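PDB 6HVG: alternansucrase, which belongs to glycosyl hydrolase family 70, with a TIM-barrel-related core, and also carries choline-binding-type repeats. Local coordinates for residues P391-D399 against V1279-N1287; D407-W415 against G1257-W1265. One frame throughout, in Å; residues are numbered along the deposited sequence.

Both contacts bring chain from residues 391-415 against chain from residues 1257-1287, more than 800 residues later, as expected of a family 70 fold in which most domains are assembled from two distant pieces of a U-shaped chain. Contact 2 is nested inside the loop closed by contact 1, and their centres lie about 15 Å apart. They meet directly: L1281 CD2 of contact 1 packs on L410 CD1 of contact 2 at 4.0 Å. Contact 2 leans on strands 1166-1175 and 1190-1197, at one end of a six-stranded antiparallel sheet. Strand 580-582, which supplies the calcium ligand D581, lies near the other end of that sheet.

Contact 1 of 2, residues P391-D399 against V1279-N1287; sequences PHNAAKSYD and VFLPLQLQN
Y398 buries the most surface in this loop-to-loop contact, its ring lying against Q1286, where the chain leaving helix 390-393 joins a turn in the long loop before strand 1291-1292. Q1286 lies over one face of the tyrosine ring: its CG makes a CH-pi contact 3.9 Å from the ring centroid, 22° off the normal and displaced toward the hydroxyl end. Beyond CG the side chain is extended (chi2 180°), which carries the amide along the ring while the two planes stay 56° apart. A glutamine suits a partly exposed place like this, offering methylenes to the ring and a polar end beyond them. Nearer the backbone of Y398, L1281 CD1 reaches ring atom CD1 at 3.9 Å, and V1279 CG1 meets CB at 4.2 Å.

A single hydrogen bond ties the two backbones, from A395 N to L1285 O at 2.7 Å. The small side chain of A394 lets the loops come close here, its CB resting 4.0 Å from N1287 CB. N1287 has the left-handed backbone conformation that asparagine tolerates well, and its amide carbon CG approaches P391 CA to 3.7 Å.

Around this contact, N393 bonds through OD1 to Q485 of helix 474-495 and through its carbonyl to Y416 of strand 415-416, while L1281 O accepts from Y1309.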
loop_
_atom_site.group_PDB
_atom_site.type_symbol
_atom_site.label_atom_id
_atom_site.label_comp_id
_atom_site.label_asym_id
_atom_site.label_seq_id
_atom_site.Cartn_x
_atom_site.Cartn_y
_atom_site.Cartn_z
ATOM N N PRO A 391 -47.697 15.362 -15.642
ATOM C CA PRO A 391 -47.688 14.886 -17.033
ATOM C C PRO A 391 -46.616 15.529 -17.915
ATOM O O PRO A 391 -46.189 14.908 -18.880
ATOM C CB PRO A 391 -49.090 15.234 -17.570
ATOM C CG PRO A 391 -49.662 16.192 -16.603
ATOM C CD PRO A 391 -48.966 16.010 -15.291
ATOM N N HIS A 392 -46.214 16.760 -17.600
ATOM C CA HIS A 392 -45.177 17.455 -18.365
ATOM C C HIS A 392 -43.770 16.908 -18.051
ATOM O O HIS A 392 -42.985 16.666 -18.957
ATOM C CB HIS A 392 -45.227 18.969 -18.106
ATOM C CG HIS A 392 -46.544 19.612 -18.451
ATOM N ND1 HIS A 392 -47.306 19.236 -19.540
ATOM C CD2 HIS A 392 -47.227 20.619 -17.854
ATOM C CE1 HIS A 392 -48.403 19.969 -19.589
ATOM N NE2 HIS A 392 -48.376 20.822 -18.583
ATOM N N ASN A 393 -43.452 16.712 -16.772
ATOM C CA ASN A 393 -42.147 16.214 -16.367
ATOM C C ASN A 393 -41.991 14.704 -16.485
ATOM O O ASN A 393 -40.882 14.203 -16.356
ATOM C CB ASN A 393 -41.814 16.618 -14.931
ATOM C CG ASN A 393 -41.357 18.065 -14.812
ATOM O OD1 ASN A 393 -40.791 18.637 -15.745
ATOM N ND2 ASN A 393 -41.599 18.659 -13.662
ATOM N N ALA A 394 -43.057 13.973 -16.781
ATOM C CA ALA A 394 -42.954 12.529 -16.956
ATOM C C ALA A 394 -42.077 12.178 -18.153
ATOM O O ALA A 394 -41.880 12.976 -19.069
ATOM C CB ALA A 394 -44.334 11.921 -17.124
ATOM N N ALA A 395 -41.553 10.962 -18.138
ATOM C CA ALA A 395 -40.708 10.475 -19.210
ATOM C C ALA A 395 -41.506 10.357 -20.501
ATOM O O ALA A 395 -42.640 9.875 -20.482
ATOM C CB ALA A 395 -40.118 9.127 -18.821
ATOM N N LYS A 396 -40.898 10.813 -21.598
ATOM C CA LYS A 396 -41.464 10.689 -22.941
ATOM C C LYS A 396 -41.646 9.232 -23.305
ATOM O O LYS A 396 -42.581 8.870 -24.002
ATOM C CB LYS A 396 -40.526 11.343 -23.972
ATOM C CG LYS A 396 -40.987 11.288 -25.428
ATOM C CD LYS A 396 -42.194 12.168 -25.683
ATOM C CE LYS A 396 -42.659 12.064 -27.128
ATOM N NZ LYS A 396 -43.938 12.801 -27.343
ATOM N N SER A 397 -40.721 8.414 -22.824
ATOM C CA SER A 397 -40.632 7.025 -23.188
ATOM C C SER A 397 -39.975 6.287 -22.025
ATOM O O SER A 397 -39.174 6.882 -21.279
ATOM C CB SER A 397 -39.768 6.909 -24.443
ATOM O OG SER A 397 -39.843 5.635 -25.022
ATOM N N TYR A 398 -40.299 5.000 -21.874
ATOM C CA TYR A 398 -39.702 4.169 -20.818
ATOM C C TYR A 398 -38.667 3.198 -21.397
ATOM O O TYR A 398 -38.860 1.980 -21.382
ATOM C CB TYR A 398 -40.790 3.407 -20.055
ATOM C CG TYR A 398 -42.021 4.231 -19.728
ATOM C CD1 TYR A 398 -41.913 5.555 -19.318
ATOM C CD2 TYR A 398 -43.294 3.672 -19.790
ATOM C CE1 TYR A 398 -43.039 6.310 -19.004
ATOM C CE2 TYR A 398 -44.426 4.417 -19.467
ATOM C CZ TYR A 398 -44.295 5.744 -19.084
ATOM O OH TYR A 398 -45.397 6.514 -18.785
ATOM N N ASP A 399 -37.562 3.745 -21.902
ATOM C CA ASP A 399 -36.544 2.946 -22.599
ATOM C C ASP A 399 -35.241 3.731 -22.786
ATOM O O ASP A 399 -35.133 4.874 -22.351
ATOM C CB ASP A 399 -37.077 2.440 -23.960
ATOM C CG ASP A 399 -37.600 3.562 -24.850
ATOM O OD1 ASP A 399 -37.144 4.719 -24.695
ATOM O OD2 ASP A 399 -38.485 3.279 -25.690
ATOM N N VAL A 1279 -39.974 -3.136 -17.055
ATOM C CA VAL A 1279 -39.642 -1.771 -16.683
ATOM C C VAL A 1279 -39.948 -1.554 -15.210
ATOM O O VAL A 1279 -40.955 -2.020 -14.712
ATOM C CB VAL A 1279 -40.407 -0.748 -17.562
ATOM C CG1 VAL A 1279 -40.442 0.648 -16.945
ATOM C CG2 VAL A 1279 -39.746 -0.672 -18.925
ATOM N N PHE A 1280 -39.066 -0.851 -14.520
ATOM C CA PHE A 1280 -39.340 -0.386 -13.170
ATOM C C PHE A 1280 -38.846 1.045 -13.078
ATOM O O PHE A 1280 -37.645 1.293 -13.212
ATOM C CB PHE A 1280 -38.652 -1.267 -12.136
ATOM C CG PHE A 1280 -38.991 -0.921 -10.715
ATOM C CD1 PHE A 1280 -40.260 -1.167 -10.211
ATOM C CD2 PHE A 1280 -38.047 -0.362 -9.867
ATOM C CE1 PHE A 1280 -40.590 -0.844 -8.899
ATOM C CE2 PHE A 1280 -38.364 -0.045 -8.548
ATOM C CZ PHE A 1280 -39.638 -0.295 -8.062
ATOM N N LEU A 1281 -39.771 1.983 -12.886
ATOM C CA LEU A 1281 -39.432 3.392 -12.715
ATOM C C LEU A 1281 -40.216 3.978 -11.558
ATOM O O LEU A 1281 -41.196 3.385 -11.118
ATOM C CB LEU A 1281 -39.762 4.172 -13.969
ATOM C CG LEU A 1281 -38.829 3.979 -15.143
ATOM C CD1 LEU A 1281 -39.555 4.376 -16.429
ATOM C CD2 LEU A 1281 -37.541 4.766 -14.958
ATOM N N PRO A 1282 -39.793 5.148 -11.054
ATOM C CA PRO A 1282 -40.631 5.844 -10.107
ATOM C C PRO A 1282 -41.936 6.196 -10.786
ATOM O O PRO A 1282 -41.932 6.454 -11.977
ATOM C CB PRO A 1282 -39.838 7.114 -9.788
ATOM C CG PRO A 1282 -38.439 6.828 -10.179
ATOM C CD PRO A 1282 -38.549 5.885 -11.334
ATOM N N LEU A 1283 -43.039 6.200 -10.048
ATOM C CA LEU A 1283 -44.349 6.414 -10.665
ATOM C C LEU A 1283 -44.523 7.824 -11.230
ATOM O O LEU A 1283 -45.277 7.994 -12.166
ATOM C CB LEU A 1283 -45.469 6.074 -9.676
ATOM C CG LEU A 1283 -45.593 4.600 -9.231
ATOM C CD1 LEU A 1283 -46.548 4.503 -8.061
ATOM C CD2 LEU A 1283 -46.049 3.696 -10.332
ATOM N N GLN A 1284 -43.832 8.827 -10.681
ATOM C CA GLN A 1284 -43.916 10.208 -11.192
ATOM C C GLN A 1284 -43.527 10.233 -12.662
ATOM O O GLN A 1284 -44.093 11.009 -13.458
ATOM C CB GLN A 1284 -42.921 11.162 -10.499
ATOM C CG GLN A 1284 -42.990 11.264 -9.002
ATOM C CD GLN A 1284 -42.319 10.123 -8.310
ATOM O OE1 GLN A 1284 -42.378 8.970 -8.768
ATOM N NE2 GLN A 1284 -41.696 10.426 -7.174
ATOM N N LEU A 1285 -42.512 9.442 -13.001
ATOM C CA LEU A 1285 -41.940 9.464 -14.324
ATOM C C LEU A 1285 -42.835 8.814 -15.354
ATOM O O LEU A 1285 -42.690 9.128 -16.533
ATOM C CB LEU A 1285 -40.560 8.813 -14.339
ATOM C CG LEU A 1285 -39.395 9.655 -13.792
ATOM C CD1 LEU A 1285 -39.321 11.035 -14.413
ATOM C CD2 LEU A 1285 -39.530 9.813 -12.317
ATOM N N GLN A 1286 -43.775 7.970 -14.926
ATOM C CA GLN A 1286 -44.749 7.355 -15.837
ATOM C C GLN A 1286 -46.118 8.019 -15.819
ATOM O O GLN A 1286 -47.097 7.460 -16.315
ATOM C CB GLN A 1286 -44.934 5.898 -15.484
ATOM C CG GLN A 1286 -43.673 5.072 -15.524
ATOM C CD GLN A 1286 -43.966 3.638 -15.155
ATOM O OE1 GLN A 1286 -44.603 3.365 -14.136
ATOM N NE2 GLN A 1286 -43.540 2.713 -16.003
ATOM N N ASN A 1287 -46.167 9.229 -15.273
ATOM C CA ASN A 1287 -47.414 9.989 -15.094
ATOM C C ASN A 1287 -48.435 9.205 -14.320
ATOM O O ASN A 1287 -49.580 9.112 -14.744
ATOM C CB ASN A 1287 -47.996 10.455 -16.440
ATOM C CG ASN A 1287 -49.056 11.548 -16.280
ATOM O OD1 ASN A 1287 -49.084 12.282 -15.307
ATOM N ND2 ASN A 1287 -49.968 11.610 -17.217
#

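Contact 2 of 2, residues D407-W415 against G1257-W1265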
loop_
_atom_site.group_PDB
_atom_site.type_symbol
_atom_site.label_atom_id
_atom_site.label_comp_id
_atom_site.label_asym_id
_atom_site.label_seq_id
_atom_site.Cartn_x
_atom_site.Cartn_y
_atom_site.Cartn_z
ATOM N N ASP A 407 -26.328 -0.435 -18.888
ATOM C CA ASP A 407 -27.000 -1.761 -18.923
ATOM C C ASP A 407 -28.443 -1.730 -18.465
ATOM O O ASP A 407 -28.924 -2.678 -17.839
ATOM C CB ASP A 407 -26.207 -2.824 -18.131
ATOM C CG ASP A 407 -24.900 -3.201 -18.806
ATOM O OD1 ASP A 407 -24.701 -2.820 -19.982
ATOM O OD2 ASP A 407 -24.074 -3.884 -18.161
ATOM N N GLY A 408 -29.124 -0.640 -18.800
ATOM C CA GLY A 408 -30.523 -0.464 -18.427
ATOM C C GLY A 408 -30.770 0.264 -17.121
ATOM O O GLY A 408 -31.826 0.855 -16.925
ATOM N N TYR A 409 -29.807 0.209 -16.213
ATOM C CA TYR A 409 -29.964 0.827 -14.914
ATOM C C TYR A 409 -29.735 2.328 -14.999
ATOM O O TYR A 409 -29.146 2.801 -15.974
ATOM C CB TYR A 409 -28.984 0.217 -13.944
ATOM C CG TYR A 409 -29.280 -1.212 -13.653
ATOM C CD1 TYR A 409 -30.158 -1.569 -12.648
ATOM C CD2 TYR A 409 -28.708 -2.213 -14.398
ATOM C CE1 TYR A 409 -30.445 -2.887 -12.385
ATOM C CE2 TYR A 409 -28.982 -3.544 -14.134
ATOM C CZ TYR A 409 -29.852 -3.869 -13.125
ATOM O OH TYR A 409 -30.124 -5.186 -12.848
ATOM N N LEU A 410 -30.223 3.057 -13.991
ATOM C CA LEU A 410 -30.076 4.496 -13.937
ATOM C C LEU A 410 -29.042 4.883 -12.903
ATOM O O LEU A 410 -28.792 4.134 -11.987
ATOM C CB LEU A 410 -31.402 5.160 -13.565
ATOM C CG LEU A 410 -32.657 4.759 -14.331
ATOM C CD1 LEU A 410 -33.813 5.595 -13.845
ATOM C CD2 LEU A 410 -32.484 4.920 -15.828
ATOM N N THR A 411 -28.467 6.070 -13.047
ATOM C CA THR A 411 -27.459 6.563 -12.130
ATOM C C THR A 411 -27.854 7.932 -11.585
ATOM O O THR A 411 -28.714 8.576 -12.123
ATOM C CB THR A 411 -26.040 6.620 -12.811
ATOM O OG1 THR A 411 -26.032 7.509 -13.932
ATOM C CG2 THR A 411 -25.613 5.245 -13.309
ATOM N N ALA A 412 -27.193 8.375 -10.530
ATOM C CA ALA A 412 -27.496 9.671 -9.918
ATOM C C ALA A 412 -27.398 10.850 -10.918
ATOM O O ALA A 412 -28.182 11.802 -10.856
ATOM C CB ALA A 412 -26.572 9.915 -8.726
ATOM N N ASP A 413 -26.439 10.767 -11.837
ATOM C CA ASP A 413 -26.183 11.831 -12.815
ATOM C C ASP A 413 -26.860 11.563 -14.157
ATOM O O ASP A 413 -26.551 12.194 -15.173
ATOM C CB ASP A 413 -24.672 12.007 -13.009
ATOM C CG ASP A 413 -23.985 10.721 -13.464
ATOM O OD1 ASP A 413 -24.653 9.683 -13.609
ATOM O OD2 ASP A 413 -22.776 10.753 -13.678
ATOM N N THR A 414 -27.795 10.608 -14.173
ATOM C CA THR A 414 -28.656 10.352 -15.346
ATOM C C THR A 414 -29.461 11.574 -15.713
ATOM O O THR A 414 -30.012 12.252 -14.842
ATOM C CB THR A 414 -29.665 9.208 -15.078
ATOM O OG1 THR A 414 -29.011 7.948 -15.188
ATOM C CG2 THR A 414 -30.804 9.216 -16.102
ATOM N N TRP A 415 -29.514 11.841 -17.014
ATOM C CA TRP A 415 -30.442 12.786 -17.595
ATOM C C TRP A 415 -31.471 11.990 -18.390
ATOM O O TRP A 415 -31.150 10.923 -18.927
ATOM C CB TRP A 415 -29.694 13.769 -18.500
ATOM C CG TRP A 415 -28.884 14.798 -17.754
ATOM C CD1 TRP A 415 -28.152 14.605 -16.613
ATOM C CD2 TRP A 415 -28.715 16.174 -18.110
ATOM N NE1 TRP A 415 -27.574 15.775 -16.229
ATOM C CE2 TRP A 415 -27.899 16.754 -17.133
ATOM C CE3 TRP A 415 -29.182 16.972 -19.152
ATOM C CZ2 TRP A 415 -27.533 18.108 -17.168
ATOM C CZ3 TRP A 415 -28.821 18.326 -19.186
ATOM C CH2 TRP A 415 -27.996 18.866 -18.209
ATOM N N GLY A 1257 -19.815 5.340 -5.208
ATOM C CA GLY A 1257 -20.775 5.228 -4.140
ATOM C C GLY A 1257 -21.475 3.884 -4.126
ATOM O O GLY A 1257 -21.561 3.201 -5.155
ATOM N N ALA A 1258 -21.973 3.506 -2.952
ATOM C CA ALA A 1258 -22.690 2.255 -2.807
ATOM C C ALA A 1258 -24.013 2.257 -3.573
ATOM O O ALA A 1258 -24.486 1.201 -4.009
ATOM C CB ALA A 1258 -22.948 1.977 -1.341
ATOM N N TYR A 1259 -24.628 3.436 -3.725
ATOM C CA TYR A 1259 -25.948 3.526 -4.390
ATOM C C TYR A 1259 -25.981 4.593 -5.475
ATOM O O TYR A 1259 -26.921 5.363 -5.567
ATOM C CB TYR A 1259 -27.050 3.741 -3.351
ATOM C CG TYR A 1259 -27.113 2.615 -2.347
ATOM C CD1 TYR A 1259 -27.612 1.377 -2.717
ATOM C CD2 TYR A 1259 -26.649 2.779 -1.033
ATOM C CE1 TYR A 1259 -27.658 0.331 -1.819
ATOM C CE2 TYR A 1259 -26.697 1.735 -0.118
ATOM C CZ TYR A 1259 -27.202 0.512 -0.518
ATOM O OH TYR A 1259 -27.249 -0.544 0.374
ATOM N N TYR A 1260 -24.931 4.636 -6.289
ATOM C CA TYR A 1260 -24.888 5.451 -7.501
ATOM C C TYR A 1260 -25.823 4.840 -8.549
ATOM O O TYR A 1260 -26.353 5.557 -9.389
ATOM C CB TYR A 1260 -23.449 5.502 -8.013
ATOM C CG TYR A 1260 -23.204 6.311 -9.263
ATOM C CD1 TYR A 1260 -23.335 7.680 -9.252
ATOM C CD2 TYR A 1260 -22.799 5.704 -10.442
ATOM C CE1 TYR A 1260 -23.091 8.417 -10.379
ATOM C CE2 TYR A 1260 -22.560 6.435 -11.585
ATOM C CZ TYR A 1260 -22.710 7.784 -11.551
ATOM O OH TYR A 1260 -22.475 8.523 -12.696
ATOM N N VAL A 1261 -26.001 3.519 -8.492
ATOM C CA VAL A 1261 -27.022 2.830 -9.272
ATOM C C VAL A 1261 -28.329 2.944 -8.495
ATOM O O VAL A 1261 -28.417 2.480 -7.363
ATOM C CB VAL A 1261 -26.701 1.342 -9.471
ATOM C CG1 VAL A 1261 -27.791 0.662 -10.302
ATOM C CG2 VAL A 1261 -25.345 1.153 -10.143
ATOM N N LEU A 1262 -29.338 3.565 -9.103
ATOM C CA LEU A 1262 -30.516 4.027 -8.370
ATOM C C LEU A 1262 -31.517 2.941 -8.041
ATOM O O LEU A 1262 -31.773 2.042 -8.831
ATOM C CB LEU A 1262 -31.208 5.136 -9.138
ATOM C CG LEU A 1262 -30.347 6.381 -9.328
ATOM C CD1 LEU A 1262 -30.995 7.379 -10.272
ATOM C CD2 LEU A 1262 -30.087 7.013 -7.983
ATOM N N LYS A 1263 -32.091 3.082 -6.851
ATOM C CA LYS A 1263 -32.828 2.034 -6.174
ATOM C C LYS A 1263 -33.986 2.648 -5.406
ATOM O O LYS A 1263 -33.907 3.796 -4.984
ATOM C CB LYS A 1263 -31.844 1.354 -5.231
ATOM C CG LYS A 1263 -32.290 0.123 -4.458
ATOM C CD LYS A 1263 -31.502 0.048 -3.157
ATOM C CE LYS A 1263 -31.518 -1.289 -2.445
ATOM N NZ LYS A 1263 -30.929 -1.132 -1.083
ATOM N N ASP A 1264 -35.069 1.893 -5.270
ATOM C CA ASP A 1264 -36.199 2.285 -4.457
ATOM C C ASP A 1264 -36.030 1.671 -3.080
ATOM O O ASP A 1264 -35.845 0.455 -2.976
ATOM C CB ASP A 1264 -37.480 1.768 -5.083
ATOM C CG ASP A 1264 -38.654 1.869 -4.148
ATOM O OD1 ASP A 1264 -38.962 2.992 -3.699
ATOM O OD2 ASP A 1264 -39.254 0.828 -3.837
ATOM N N TRP A 1265 -36.074 2.493 -2.025
ATOM C CA TRP A 1265 -35.758 1.986 -0.694
ATOM C C TRP A 1265 -36.800 1.027 -0.213
ATOM O O TRP A 1265 -36.506 0.121 0.570
ATOM C CB TRP A 1265 -35.590 3.100 0.333
ATOM C CG TRP A 1265 -34.523 4.095 -0.001
ATOM C CD1 TRP A 1265 -34.685 5.435 -0.154
ATOM C CD2 TRP A 1265 -33.148 3.839 -0.214
ATOM N NE1 TRP A 1265 -33.497 6.037 -0.459
ATOM C CE2 TRP A 1265 -32.533 5.075 -0.513
ATOM C CE3 TRP A 1265 -32.364 2.694 -0.166
ATOM C CZ2 TRP A 1265 -31.168 5.197 -0.771
ATOM C CZ3 TRP A 1265 -30.992 2.817 -0.426
ATOM C CH2 TRP A 1265 -30.415 4.067 -0.722
HETATM O O HOH W 1 -31.403 1.724 -11.431
#
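Y1260, L1262 and T411 give up most surface where these two irregular segments cross. T411 sits over one face of the Y1260 ring, its CB making a CH-pi contact 3.9 Å from the centroid, while A412 CB approaches ring atom CD1 at 4.0 Å. With CG trans to the backbone N (chi1 -180°), the Y1260 ring extends beneath the turn to D413. The model has its hydroxyl donating to D413 OD2 at the ring edge, but the position of OH is uncertain, so that bond is doubtful. A tyrosine fits because its flat ring gives T411 and A412 a broad apolar surface in a buried place.

The backbones join in a single antiparallel bridge, with T411 and V1261 a non-hydrogen-bonded pair. On one flank L1262 N donates to L410 O at 3.0 Å; on the other A412 N gives Y1260 O a weak bond of 3.2 Å. A water links L410 N with L1262 O. L1262, apolar as its buried place demands, lays its branched end along the backbone of T411, CG 3.7 Å from T411 C, with CD1 also against L410 CB.

T411 also begins a type I turn. Its N donates to T414 OG1 at 2.9 Å, and its OG1 donates to D413 OD1 at 2.6 Å, which helps position that carboxylate.

Helix 499-511 covers A412 through V509, strand 1190-1197 meets T411 through V1193, and strand 1166-1175 borders Y409.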